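Local coordinates for protein DNA polymerase III subunit delta (Bacillus subtilis, PDB 3ZH9) that probably serves as the wrench that opens the beta sliding clamp within the tau-delta-delta' clamp loader during DNA replication, at residues Y18-K23 with E30-I35; R260-T265 with D294-F299; K160-T165 with K191-I196. One frame throughout, in Å; residues are numbered along the deposited sequence.

Contact 1: Y18-K23 with E30-I35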
ATOM      1  N   TYR A  18      21.061  -5.598  -0.205  1.00 25.74           N
ATOM      2  CA  TYR A  18      19.792  -5.401  -0.930  1.00 27.24           C
ATOM      3  C   TYR A  18      19.454  -3.929  -0.999  1.00 31.62           C
ATOM      4  O   TYR A  18      19.783  -3.154  -0.095  1.00 36.10           O
ATOM      5  CB  TYR A  18      18.614  -6.090  -0.245  1.00 32.24           C
ATOM      6  CG  TYR A  18      18.682  -7.587  -0.235  1.00 29.99           C
ATOM      7  CD1 TYR A  18      19.481  -8.254   0.691  1.00 28.18           C
ATOM      8  CD2 TYR A  18      17.962  -8.340  -1.156  1.00 28.34           C
ATOM      9  CE1 TYR A  18      19.540  -9.625   0.722  1.00 34.90           C
ATOM     10  CE2 TYR A  18      18.033  -9.723  -1.153  1.00 26.92           C
ATOM     11  CZ  TYR A  18      18.813 -10.362  -0.199  1.00 28.83           C
ATOM     12  OH  TYR A  18      18.891 -11.731  -0.173  1.00 28.06           O
ATOM     13  N   CYS A  19      18.782  -3.553  -2.077  1.00 24.28           N
ATOM     14  CA  CYS A  19      18.186  -2.247  -2.176  1.00 27.71           C
ATOM     15  C   CYS A  19      16.726  -2.428  -2.552  1.00 29.78           C
ATOM     16  O   CYS A  19      16.388  -2.825  -3.690  1.00 31.73           O
ATOM     17  CB  CYS A  19      18.917  -1.359  -3.190  1.00 31.41           C
ATOM     18  SG  CYS A  19      18.196   0.321  -3.273  1.00 40.72           S
ATOM     19  N   LEU A  20      15.865  -2.169  -1.579  1.00 31.75           N
ATOM     20  CA  LEU A  20      14.430  -2.328  -1.764  1.00 34.14           C
ATOM     21  C   LEU A  20      13.853  -0.930  -1.969  1.00 42.00           C
ATOM     22  O   LEU A  20      14.011  -0.047  -1.117  1.00 33.91           O
ATOM     23  CB  LEU A  20      13.797  -2.999  -0.536  1.00 36.43           C
ATOM     24  CG  LEU A  20      14.570  -4.155   0.126  1.00 35.98           C
ATOM     25  CD1 LEU A  20      13.813  -4.738   1.334  1.00 35.21           C
ATOM     26  CD2 LEU A  20      14.885  -5.250  -0.864  1.00 29.27           C
ATOM     27  N   TYR A  21      13.214  -0.711  -3.108  1.00 37.43           N
ATOM     28  CA  TYR A  21      12.695   0.618  -3.413  1.00 35.99           C
ATOM     29  C   TYR A  21      11.306   0.549  -4.043  1.00 33.27           C
ATOM     30  O   TYR A  21      10.795  -0.531  -4.339  1.00 37.63           O
ATOM     31  CB  TYR A  21      13.671   1.400  -4.303  1.00 30.93           C
ATOM     32  CG  TYR A  21      13.726   0.895  -5.734  1.00 31.25           C
ATOM     33  CD1 TYR A  21      14.474  -0.224  -6.063  1.00 28.50           C
ATOM     34  CD2 TYR A  21      13.018   1.539  -6.750  1.00 35.09           C
ATOM     35  CE1 TYR A  21      14.524  -0.699  -7.379  1.00 34.85           C
ATOM     36  CE2 TYR A  21      13.059   1.079  -8.067  1.00 33.63           C
ATOM     37  CZ  TYR A  21      13.813  -0.042  -8.368  1.00 37.78           C
ATOM     38  OH  TYR A  21      13.861  -0.519  -9.650  1.00 38.29           O
ATOM     39  N   GLY A  22      10.694   1.710  -4.237  1.00 40.86           N
ATOM     40  CA  GLY A  22       9.322   1.778  -4.713  1.00 31.46           C
ATOM     41  C   GLY A  22       8.430   2.306  -3.616  1.00 39.13           C
ATOM     42  O   GLY A  22       8.814   2.342  -2.434  1.00 39.48           O
ATOM     43  N   LYS A  23       7.225   2.705  -3.996  1.00 47.76           N
ATOM     44  CA  LYS A  23       6.321   3.346  -3.056  1.00 53.56           C
ATOM     45  C   LYS A  23       5.303   2.387  -2.441  1.00 53.48           C
ATOM     46  O   LYS A  23       4.494   2.792  -1.608  1.00 57.14           O
ATOM     47  CB  LYS A  23       5.622   4.550  -3.707  1.00 54.77           C
ATOM     48  CG  LYS A  23       6.540   5.749  -3.924  1.00 53.84           C
ATOM     49  CD  LYS A  23       5.739   7.011  -4.191  1.00 61.82           C
ATOM     50  N   GLU A  30       6.908  -6.191   4.114  1.00 36.81           N
ATOM     51  CA  GLU A  30       6.773  -7.644   4.139  1.00 37.50           C
ATOM     52  C   GLU A  30       8.115  -8.324   3.800  1.00 38.65           C
ATOM     53  O   GLU A  30       8.479  -9.343   4.387  1.00 48.22           O
ATOM     54  CB  GLU A  30       5.665  -8.076   3.182  1.00 40.07           C
ATOM     55  CG  GLU A  30       5.586  -9.565   2.971  1.00 45.83           C
ATOM     56  CD  GLU A  30       5.233 -10.313   4.242  1.00 48.59           C
ATOM     57  OE1 GLU A  30       4.758  -9.660   5.195  1.00 53.02           O
ATOM     58  OE2 GLU A  30       5.421 -11.548   4.288  1.00 43.85           O
ATOM     59  N   THR A  31       8.859  -7.729   2.875  1.00 38.89           N
ATOM     60  CA  THR A  31      10.141  -8.282   2.425  1.00 37.86           C
ATOM     61  C   THR A  31      11.218  -8.153   3.504  1.00 34.98           C
ATOM     62  O   THR A  31      11.977  -9.087   3.762  1.00 41.67           O
ATOM     63  CB  THR A  31      10.607  -7.582   1.114  1.00 35.34           C
ATOM     64  OG1 THR A  31       9.621  -7.793   0.092  1.00 38.03           O
ATOM     65  CG2 THR A  31      11.967  -8.124   0.645  1.00 32.60           C
ATOM     66  N   VAL A  32      11.283  -6.981   4.123  1.00 40.34           N
ATOM     67  CA  VAL A  32      12.197  -6.755   5.234  1.00 45.10           C
ATOM     68  C   VAL A  32      11.920  -7.777   6.332  1.00 43.41           C
ATOM     69  O   VAL A  32      12.832  -8.314   6.954  1.00 39.39           O
ATOM     70  CB  VAL A  32      12.034  -5.325   5.796  1.00 51.20           C
ATOM     71  CG1 VAL A  32      12.580  -5.234   7.214  1.00 51.95           C
ATOM     72  CG2 VAL A  32      12.713  -4.321   4.883  1.00 53.33           C
ATOM     73  N   SER A  33      10.641  -8.059   6.550  1.00 41.84           N
ATOM     74  CA  SER A  33      10.247  -9.025   7.563  1.00 43.60           C
ATOM     75  C   SER A  33      10.708 -10.442   7.200  1.00 42.79           C
ATOM     76  O   SER A  33      11.196 -11.188   8.055  1.00 41.53           O
ATOM     77  CB  SER A  33       8.726  -8.978   7.769  1.00 43.28           C
ATOM     78  OG  SER A  33       8.338  -9.863   8.799  1.00 56.07           O
ATOM     79  N   ARG A  34      10.559 -10.816   5.931  1.00 38.84           N
ATOM     80  CA  ARG A  34      11.010 -12.137   5.498  1.00 39.44           C
ATOM     81  C   ARG A  34      12.529 -12.243   5.583  1.00 41.01           C
ATOM     82  O   ARG A  34      13.073 -13.319   5.845  1.00 44.09           O
ATOM     83  CB  ARG A  34      10.519 -12.458   4.081  1.00 36.62           C
ATOM     84  CG  ARG A  34       9.047 -12.901   4.030  1.00 35.16           C
ATOM     85  CD  ARG A  34       8.468 -12.772   2.614  1.00 37.37           C
ATOM     86  NE  ARG A  34       7.031 -13.038   2.595  1.00 43.95           N
ATOM     87  CZ  ARG A  34       6.467 -14.139   2.105  1.00 45.80           C
ATOM     88  NH1 ARG A  34       7.215 -15.102   1.571  1.00 38.10           N
ATOM     89  NH2 ARG A  34       5.146 -14.273   2.135  1.00 41.49           N
ATOM     90  N   ILE A  35      13.225 -11.137   5.368  1.00 37.64           N
ATOM     91  CA  ILE A  35      14.680 -11.216   5.413  1.00 45.96           C
ATOM     92  C   ILE A  35      15.111 -11.394   6.859  1.00 45.14           C
ATOM     93  O   ILE A  35      16.027 -12.147   7.145  1.00 45.89           O
ATOM     94  CB  ILE A  35      15.367  -9.990   4.808  1.00 42.84           C
ATOM     95  CG1 ILE A  35      15.218  -9.992   3.283  1.00 34.65           C
ATOM     96  CG2 ILE A  35      16.852  -9.978   5.194  1.00 35.24           C
ATOM     97  CD1 ILE A  35      15.575  -8.648   2.628  1.00 25.93           C
TER
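Leu-20, on the strand 17-21, drives one methyl between Thr-31, Val-32 and Ile-35 of the helix that follows it, a worked case of how a helix is seated on a parallel sheet by the strand preceding it. Its CB sets out toward the helix, but neither CB nor CG comes within contact distance there. The reach is made by CD1, which lies anti to CA (chi2 -180°) and so stands as far from the strand backbone as the side chain allows. This methyl meets Val-32 CG2 at 3.7 Å and Thr-31 CG2 at 3.9 Å, both met at a slant, and just reaches Ile-35 CD1 at 4.5 Å. Leu-20 CD2 stays back, 4.4 Å from Thr-31 CG2. Two residues back along the strand, Tyr-18 offers a ring face to the same isoleucine: Ile-35 CD1 sits 4.3 Å from the ring centroid, only 7° off the ring normal, a CH-pi contact with the methyl centred over the ring. The segments of strand and helix run close to antiparallel, at 155°, with axes 10.6 Å apart. The polar ends find partners elsewhere: Tyr-18 OH bonds to the backbone N of His-15, and Thr-31 OG1 to Trp-6 NE1 and Leu-27 O. The strand-turn-helix order is that of the first beta-alpha unit of the P-loop NTPase fold, to whose clan this region belongs. Strand 17-21 is flanked in the five-stranded sheet by strands 113-119 and 139-142, Leu-118 touches both Leu-20 and Val-32, and helix 2-10 packs through Leu-9 against Tyr-18 and Ile-35.

Contact 2: R260-T265 with D294-F299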
ATOM      1  N   ARG A 260     -14.183  14.135  -0.985  1.00 25.86           N
ATOM      2  CA  ARG A 260     -13.007  14.999  -1.021  1.00 25.63           C
ATOM      3  C   ARG A 260     -12.003  14.515  -2.058  1.00 27.20           C
ATOM      4  O   ARG A 260     -11.448  15.312  -2.800  1.00 28.29           O
ATOM      5  CB  ARG A 260     -12.358  15.123   0.365  1.00 29.18           C
ATOM      6  CG  ARG A 260     -13.160  16.042   1.318  1.00 50.40           C
ATOM      7  CD  ARG A 260     -12.368  16.416   2.571  1.00 53.43           C
ATOM      8  NE  ARG A 260     -11.991  15.228   3.320  1.00 67.91           N
ATOM      9  CZ  ARG A 260     -12.601  14.828   4.426  1.00 73.77           C
ATOM     10  NH1 ARG A 260     -13.600  15.547   4.930  1.00 80.23           N
ATOM     11  NH2 ARG A 260     -12.201  13.724   5.036  1.00 64.76           N
ATOM     12  N   LEU A 261     -11.776  13.205  -2.109  1.00 26.49           N
ATOM     13  CA  LEU A 261     -10.892  12.629  -3.116  1.00 28.48           C
ATOM     14  C   LEU A 261     -11.365  12.895  -4.544  1.00 26.51           C
ATOM     15  O   LEU A 261     -10.557  13.194  -5.426  1.00 26.78           O
ATOM     16  CB  LEU A 261     -10.766  11.126  -2.910  1.00 25.90           C
ATOM     17  CG  LEU A 261      -9.813  10.414  -3.866  1.00 28.14           C
ATOM     18  CD1 LEU A 261      -8.411  11.013  -3.847  1.00 29.62           C
ATOM     19  CD2 LEU A 261      -9.790   8.912  -3.545  1.00 31.01           C
ATOM     20  N   ILE A 262     -12.665  12.747  -4.786  1.00 22.36           N
ATOM     21  CA  ILE A 262     -13.198  12.995  -6.126  1.00 26.83           C
ATOM     22  C   ILE A 262     -12.962  14.451  -6.538  1.00 24.29           C
ATOM     23  O   ILE A 262     -12.484  14.739  -7.636  1.00 30.97           O
ATOM     24  CB  ILE A 262     -14.709  12.666  -6.185  1.00 29.61           C
ATOM     25  CG1 ILE A 262     -14.908  11.154  -6.046  1.00 29.95           C
ATOM     26  CG2 ILE A 262     -15.315  13.127  -7.502  1.00 23.23           C
ATOM     27  CD1 ILE A 262     -16.303  10.787  -5.621  1.00 28.90           C
ATOM     28  N   LEU A 263     -13.266  15.373  -5.635  1.00 25.89           N
ATOM     29  CA  LEU A 263     -13.056  16.797  -5.927  1.00 22.12           C
ATOM     30  C   LEU A 263     -11.580  17.088  -6.261  1.00 28.83           C
ATOM     31  O   LEU A 263     -11.285  17.737  -7.255  1.00 26.19           O
ATOM     32  CB  LEU A 263     -13.513  17.661  -4.742  1.00 20.70           C
ATOM     33  CG  LEU A 263     -13.365  19.173  -4.985  1.00 24.97           C
ATOM     34  CD1 LEU A 263     -14.505  19.676  -5.875  1.00 25.37           C
ATOM     35  CD2 LEU A 263     -13.331  19.911  -3.699  1.00 22.08           C
ATOM     36  N   GLN A 264     -10.654  16.598  -5.435  1.00 22.89           N
ATOM     37  CA  GLN A 264      -9.219  16.785  -5.701  1.00 24.02           C
ATOM     38  C   GLN A 264      -8.780  16.196  -7.052  1.00 36.04           C
ATOM     39  O   GLN A 264      -8.072  16.828  -7.840  1.00 31.84           O
ATOM     40  CB  GLN A 264      -8.401  16.124  -4.600  1.00 23.66           C
ATOM     41  CG  GLN A 264      -8.414  16.872  -3.273  1.00 28.39           C
ATOM     42  CD  GLN A 264      -7.847  16.019  -2.163  1.00 34.83           C
ATOM     43  OE1 GLN A 264      -8.163  14.834  -2.055  1.00 34.63           O
ATOM     44  NE2 GLN A 264      -7.004  16.609  -1.338  1.00 34.84           N
ATOM     45  N   THR A 265      -9.180  14.956  -7.287  1.00 31.25           N
ATOM     46  CA  THR A 265      -8.853  14.275  -8.520  1.00 33.23           C
ATOM     47  C   THR A 265      -9.421  15.032  -9.738  1.00 32.37           C
ATOM     48  O   THR A 265      -8.722  15.237 -10.737  1.00 32.70           O
ATOM     49  CB  THR A 265      -9.369  12.826  -8.465  1.00 33.17           C
ATOM     50  OG1 THR A 265      -8.670  12.122  -7.427  1.00 34.71           O
ATOM     51  CG2 THR A 265      -9.099  12.138  -9.763  1.00 41.07           C
ATOM     52  N   ASP A 294     -12.821   8.256 -12.329  1.00 34.44           N
ATOM     53  CA  ASP A 294     -14.006   7.799 -13.072  1.00 35.92           C
ATOM     54  C   ASP A 294     -15.245   8.446 -12.488  1.00 37.26           C
ATOM     55  O   ASP A 294     -16.127   8.904 -13.209  1.00 39.85           O
ATOM     56  CB  ASP A 294     -14.161   6.282 -13.005  1.00 38.59           C
ATOM     57  CG  ASP A 294     -13.116   5.539 -13.832  1.00 49.53           C
ATOM     58  OD1 ASP A 294     -12.510   6.154 -14.738  1.00 51.73           O
ATOM     59  OD2 ASP A 294     -12.916   4.327 -13.581  1.00 47.87           O
ATOM     60  N   GLN A 295     -15.306   8.491 -11.164  1.00 39.21           N
ATOM     61  CA  GLN A 295     -16.459   9.070 -10.498  1.00 32.01           C
ATOM     62  C   GLN A 295     -16.519  10.585 -10.698  1.00 36.10           C
ATOM     63  O   GLN A 295     -17.597  11.153 -10.832  1.00 31.18           O
ATOM     64  CB  GLN A 295     -16.457   8.720  -9.018  1.00 34.47           C
ATOM     65  CG  GLN A 295     -16.908   7.299  -8.744  1.00 39.85           C
ATOM     66  CD  GLN A 295     -17.048   7.001  -7.261  1.00 40.59           C
ATOM     67  OE1 GLN A 295     -16.256   7.471  -6.440  1.00 42.79           O
ATOM     68  NE2 GLN A 295     -18.056   6.215  -6.912  1.00 39.24           N
ATOM     69  N   ALA A 296     -15.356  11.229 -10.733  1.00 27.51           N
ATOM     70  CA  ALA A 296     -15.297  12.683 -10.860  1.00 27.72           C
ATOM     71  C   ALA A 296     -15.979  13.147 -12.140  1.00 31.71           C
ATOM     72  O   ALA A 296     -16.561  14.230 -12.178  1.00 34.47           O
ATOM     73  CB  ALA A 296     -13.841  13.184 -10.819  1.00 27.08           C
ATOM     74  N   ARG A 297     -15.904  12.327 -13.186  1.00 33.09           N
ATOM     75  CA  ARG A 297     -16.561  12.655 -14.457  1.00 33.82           C
ATOM     76  C   ARG A 297     -18.075  12.772 -14.319  1.00 36.00           C
ATOM     77  O   ARG A 297     -18.727  13.428 -15.121  1.00 41.83           O
ATOM     78  CB  ARG A 297     -16.211  11.621 -15.542  1.00 34.82           C
ATOM     79  CG  ARG A 297     -14.721  11.580 -15.865  1.00 41.29           C
ATOM     80  CD  ARG A 297     -14.453  11.283 -17.336  1.00 60.60           C
ATOM     81  NE  ARG A 297     -13.324  12.088 -17.794  1.00 69.69           N
ATOM     82  CZ  ARG A 297     -13.344  12.922 -18.831  1.00 64.71           C
ATOM     83  NH1 ARG A 297     -14.433  13.058 -19.580  1.00 49.88           N
ATOM     84  NH2 ARG A 297     -12.253  13.613 -19.134  1.00 70.88           N
ATOM     85  N   LEU A 298     -18.636  12.150 -13.298  1.00 34.29           N
ATOM     86  CA  LEU A 298     -20.083  12.082 -13.186  1.00 41.85           C
ATOM     87  C   LEU A 298     -20.668  13.195 -12.327  1.00 39.56           C
ATOM     88  O   LEU A 298     -21.882  13.302 -12.206  1.00 37.55           O
ATOM     89  CB  LEU A 298     -20.487  10.721 -12.627  1.00 44.54           C
ATOM     90  CG  LEU A 298     -19.870   9.525 -13.355  1.00 52.38           C
ATOM     91  CD1 LEU A 298     -20.355   8.231 -12.724  1.00 54.00           C
ATOM     92  CD2 LEU A 298     -20.201   9.554 -14.847  1.00 51.90           C
ATOM     93  N   PHE A 299     -19.804  14.014 -11.725  1.00 38.95           N
ATOM     94  CA  PHE A 299     -20.233  15.153 -10.900  1.00 36.31           C
ATOM     95  C   PHE A 299     -19.670  16.478 -11.411  1.00 39.83           C
ATOM     96  O   PHE A 299     -18.560  16.528 -11.960  1.00 37.25           O
ATOM     97  CB  PHE A 299     -19.745  15.006  -9.457  1.00 31.69           C
ATOM     98  CG  PHE A 299     -20.331  13.843  -8.722  1.00 31.76           C
ATOM     99  CD1 PHE A 299     -21.550  13.966  -8.065  1.00 35.93           C
ATOM    100  CD2 PHE A 299     -19.665  12.631  -8.679  1.00 30.36           C
ATOM    101  CE1 PHE A 299     -22.087  12.898  -7.375  1.00 38.76           C
ATOM    102  CE2 PHE A 299     -20.191  11.559  -7.993  1.00 33.84           C
ATOM    103  CZ  PHE A 299     -21.403  11.690  -7.337  1.00 37.96           C
TER
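Ile-262 and Ala-296 bring their backbones together, CA to CA 5.2 Å, where the C-terminal half of helix 248-269 meets the last residues of helix 286-296, which lead into the type I turn running from Ala-296 to Phe-299. Both helices belong to the all-helical C-terminal domain of the delta family, and their meeting illustrates how a small residue lets two helices approach closely. The branched side chain of Ile-262 does the work with both arms. Its CG2, anti to the backbone N, presses on the alanine: it stands 3.4 Å from Ala-296 CA, tighter than ordinary van der Waals contact, and 3.6 Å from Ala-296 CB. The other arm turns to Gln-295, whose side chain it crosses at about a right angle. There Ile-262 CD1 lies 3.4 Å from Gln-295 OE1 and 4.0 Å from Gln-295 CB, so the methyl lies across the glutamine chain, touching its CB and its amide oxygen. The buried amide is tied down at both ends, with OE1 accepting from Gln-258 NE2 and NE2 donating to Asn-224 OD1, which would fix its rotation while its aliphatic part serves as an apolar surface. Leu-304 of helix 301-319 also touches Ile-262, and Lys-266 NZ bonds to the carbonyls of Ala-296 and Phe-299, fastening the turn to the longer helix. One turn on from Ile-262, Thr-265 OG1 bends back to Leu-261 O at 3.0 Å, standing 35° out of the carbonyl plane, while Thr-265 N reaches the same oxygen from the opposite face.

Contact 3: K160-T165 with K191-I196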
ATOM      1  N   LYS A 160       0.596 -18.744  -6.137  1.00 44.56           N
ATOM      2  CA  LYS A 160       1.662 -19.702  -6.421  1.00 43.81           C
ATOM      3  C   LYS A 160       2.699 -19.814  -5.299  1.00 42.27           C
ATOM      4  O   LYS A 160       3.273 -20.882  -5.089  1.00 40.42           O
ATOM      5  CB  LYS A 160       2.357 -19.366  -7.740  1.00 52.65           C
ATOM      6  CG  LYS A 160       1.509 -19.583  -8.989  1.00 55.15           C
ATOM      7  CD  LYS A 160       2.319 -19.180 -10.216  1.00 67.60           C
ATOM      8  CE  LYS A 160       1.507 -19.252 -11.490  1.00 76.04           C
ATOM      9  NZ  LYS A 160       2.277 -18.677 -12.621  1.00 81.40           N
ATOM     10  N   THR A 161       2.953 -18.725  -4.580  1.00 39.57           N
ATOM     11  CA  THR A 161       3.929 -18.783  -3.499  1.00 36.95           C
ATOM     12  C   THR A 161       3.453 -19.659  -2.338  1.00 48.71           C
ATOM     13  O   THR A 161       4.244 -20.023  -1.467  1.00 42.86           O
ATOM     14  CB  THR A 161       4.291 -17.392  -2.960  1.00 43.31           C
ATOM     15  OG1 THR A 161       3.249 -16.922  -2.093  1.00 39.89           O
ATOM     16  CG2 THR A 161       4.510 -16.410  -4.107  1.00 44.90           C
ATOM     17  N   GLU A 162       2.158 -19.980  -2.322  1.00 49.08           N
ATOM     18  CA  GLU A 162       1.595 -20.858  -1.301  1.00 44.85           C
ATOM     19  C   GLU A 162       1.252 -22.232  -1.884  1.00 49.65           C
ATOM     20  O   GLU A 162       0.528 -23.012  -1.259  1.00 51.47           O
ATOM     21  CB  GLU A 162       0.359 -20.209  -0.662  1.00 53.63           C
ATOM     22  CG  GLU A 162       0.698 -18.977   0.173  1.00 59.27           C
ATOM     23  CD  GLU A 162       1.730 -19.282   1.263  1.00 69.69           C
ATOM     24  OE1 GLU A 162       1.727 -20.416   1.793  1.00 62.62           O
ATOM     25  OE2 GLU A 162       2.546 -18.389   1.584  1.00 74.00           O
ATOM     26  N   GLN A 163       1.776 -22.509  -3.082  1.00 44.86           N
ATOM     27  CA  GLN A 163       1.540 -23.762  -3.805  1.00 47.52           C
ATOM     28  C   GLN A 163       0.091 -23.949  -4.242  1.00 41.01           C
ATOM     29  O   GLN A 163      -0.356 -25.080  -4.489  1.00 43.60           O
ATOM     30  CB  GLN A 163       2.018 -24.991  -3.011  1.00 53.92           C
ATOM     31  CG  GLN A 163       3.539 -25.057  -2.822  1.00 73.35           C
ATOM     32  CD  GLN A 163       4.005 -24.216  -1.647  1.00 87.87           C
ATOM     33  OE1 GLN A 163       3.538 -24.399  -0.521  1.00 93.59           O
ATOM     34  NE2 GLN A 163       4.913 -23.275  -1.905  1.00 89.45           N
ATOM     35  N   LYS A 164      -0.635 -22.844  -4.362  1.00 41.05           N
ATOM     36  CA  LYS A 164      -2.002 -22.897  -4.858  1.00 39.46           C
ATOM     37  C   LYS A 164      -2.087 -22.152  -6.175  1.00 48.44           C
ATOM     38  O   LYS A 164      -1.101 -21.571  -6.627  1.00 44.22           O
ATOM     39  CB  LYS A 164      -2.967 -22.268  -3.846  1.00 32.43           C
ATOM     40  CG  LYS A 164      -2.932 -22.927  -2.480  1.00 32.54           C
ATOM     41  CD  LYS A 164      -3.270 -24.415  -2.604  1.00 35.76           C
ATOM     42  CE  LYS A 164      -3.208 -25.107  -1.256  1.00 34.61           C
ATOM     43  NZ  LYS A 164      -3.661 -26.530  -1.348  1.00 42.27           N
ATOM     44  N   THR A 165      -3.269 -22.155  -6.783  1.00 46.42           N
ATOM     45  CA  THR A 165      -3.501 -21.371  -7.987  1.00 45.88           C
ATOM     46  C   THR A 165      -4.821 -20.619  -7.886  1.00 42.23           C
ATOM     47  O   THR A 165      -5.695 -20.973  -7.090  1.00 37.71           O
ATOM     48  CB  THR A 165      -3.540 -22.253  -9.229  1.00 54.22           C
ATOM     49  OG1 THR A 165      -4.596 -23.210  -9.087  1.00 57.20           O
ATOM     50  CG2 THR A 165      -2.213 -22.987  -9.402  1.00 59.44           C
ATOM     51  N   LYS A 191      -5.750 -16.577   3.640  1.00 31.28           N
ATOM     52  CA  LYS A 191      -6.955 -17.178   4.198  1.00 32.41           C
ATOM     53  C   LYS A 191      -7.538 -18.167   3.214  1.00 33.94           C
ATOM     54  O   LYS A 191      -7.984 -19.246   3.606  1.00 33.11           O
ATOM     55  CB  LYS A 191      -7.994 -16.110   4.527  1.00 30.23           C
ATOM     56  CG  LYS A 191      -7.741 -15.384   5.843  1.00 34.09           C
ATOM     57  CD  LYS A 191      -8.558 -14.083   5.915  1.00 38.16           C
ATOM     58  CE  LYS A 191     -10.045 -14.383   5.846  1.00 41.86           C
ATOM     59  NZ  LYS A 191     -10.859 -13.140   5.676  1.00 51.14           N
ATOM     60  N   LEU A 192      -7.526 -17.804   1.933  1.00 24.96           N
ATOM     61  CA  LEU A 192      -8.109 -18.669   0.905  1.00 26.03           C
ATOM     62  C   LEU A 192      -7.290 -19.939   0.731  1.00 28.91           C
ATOM     63  O   LEU A 192      -7.856 -21.008   0.574  1.00 28.77           O
ATOM     64  CB  LEU A 192      -8.287 -17.935  -0.430  1.00 25.86           C
ATOM     65  CG  LEU A 192      -9.437 -16.901  -0.485  1.00 26.73           C
ATOM     66  CD1 LEU A 192      -9.227 -15.809  -1.559  1.00 27.22           C
ATOM     67  CD2 LEU A 192     -10.786 -17.625  -0.697  1.00 28.25           C
ATOM     68  N   CYS A 193      -5.963 -19.819   0.753  1.00 27.99           N
ATOM     69  CA  CYS A 193      -5.104 -20.987   0.588  1.00 29.92           C
ATOM     70  C   CYS A 193      -5.347 -22.000   1.692  1.00 31.12           C
ATOM     71  O   CYS A 193      -5.390 -23.185   1.425  1.00 36.88           O
ATOM     72  CB  CYS A 193      -3.623 -20.592   0.527  1.00 36.69           C
ATOM     73  SG  CYS A 193      -3.190 -19.683  -0.972  1.00 41.30           S
ATOM     74  N   THR A 194      -5.525 -21.520   2.924  1.00 36.56           N
ATOM     75  CA  THR A 194      -5.859 -22.376   4.064  1.00 33.25           C
ATOM     76  C   THR A 194      -7.243 -22.978   3.891  1.00 34.23           C
ATOM     77  O   THR A 194      -7.431 -24.188   4.032  1.00 35.19           O
ATOM     78  CB  THR A 194      -5.818 -21.590   5.391  1.00 37.28           C
ATOM     79  OG1 THR A 194      -4.494 -21.093   5.606  1.00 44.52           O
ATOM     80  CG2 THR A 194      -6.222 -22.486   6.581  1.00 32.72           C
ATOM     81  N   PHE A 195      -8.203 -22.128   3.551  1.00 31.09           N
ATOM     82  CA  PHE A 195      -9.611 -22.522   3.400  1.00 24.81           C
ATOM     83  C   PHE A 195      -9.826 -23.711   2.469  1.00 34.08           C
ATOM     84  O   PHE A 195     -10.591 -24.610   2.791  1.00 35.44           O
ATOM     85  CB  PHE A 195     -10.449 -21.337   2.902  1.00 24.19           C
ATOM     86  CG  PHE A 195     -11.925 -21.649   2.786  1.00 30.89           C
ATOM     87  CD1 PHE A 195     -12.693 -21.841   3.917  1.00 25.83           C
ATOM     88  CD2 PHE A 195     -12.539 -21.753   1.551  1.00 33.81           C
ATOM     89  CE1 PHE A 195     -14.037 -22.127   3.818  1.00 29.20           C
ATOM     90  CE2 PHE A 195     -13.893 -22.044   1.453  1.00 30.66           C
ATOM     91  CZ  PHE A 195     -14.632 -22.230   2.580  1.00 33.21           C
ATOM     92  N   ILE A 196      -9.165 -23.717   1.311  1.00 30.92           N
ATOM     93  CA  ILE A 196      -9.466 -24.732   0.308  1.00 33.93           C
ATOM     94  C   ILE A 196      -8.811 -26.083   0.631  1.00 35.80           C
ATOM     95  O   ILE A 196      -9.001 -27.055  -0.089  1.00 35.20           O
ATOM     96  CB  ILE A 196      -9.124 -24.271  -1.132  1.00 28.49           C
ATOM     97  CG1 ILE A 196      -7.617 -24.080  -1.321  1.00 32.06           C
ATOM     98  CG2 ILE A 196      -9.866 -22.957  -1.471  1.00 25.90           C
ATOM     99  CD1 ILE A 196      -7.263 -23.700  -2.749  1.00 27.91           C
TER
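A Schellman motif closing helix 148-160 presents Glu-162 and Lys-164 to Cys-193 on helix 182-195. Gln-163, with positive phi, reverses the chain as its N bonds to Lys-160 O at 3.0 Å, and the residues before and after it both face the second helix. The sulfur abuts both: Cys-193 SG is 3.6 Å from Glu-162 CB and 3.6 Å from Lys-164 CG, touching aliphatic carbon in each case. Here the loop leaving helix 148-160 packs on helix 182-195, in what is probably the small helical lid domain of the AAA+ fold, beside a short parallel pair of strands, 165-166 and 201-202, and Ile-202 adds its side chain to Cys-193 and Ile-196. Bent at chi2 (-58°), Lys-164 carries its chain along the helix end, where Lys-164 CD passes Ile-196 CD1 at 4.1 Å, the two side chains running in opposite directions. Its ammonium NZ then bonds to the carbonyls of Gly-197 and Arg-199. With Lys-164 cut back to an alanine, the sulfur would probably lose the CG packed against it, and those two carbonyls this donor. Glu-162 OE2, for its part, takes a weak bond from Gln-190 NE2, one turn earlier on the second helix.

Along the chain the order is contact 1, contact 3, contact 2, each closing before the next opens, much as the protein itself is laid out in successive modules. Contact 1 belongs to the N-terminal region built on the five-stranded parallel sheet, contact 3 to the small helical part that follows, and contact 2 to the helical C-terminal domain. The centres of contacts 1 and 3 are 23 Å apart, though their nearest atoms are about 5 Å apart without touching. Contact 2 stands off, its centre 33 Å from contact 1 and 37 Å from contact 3. They share no helix or strand, so each lies within a different part of the chain.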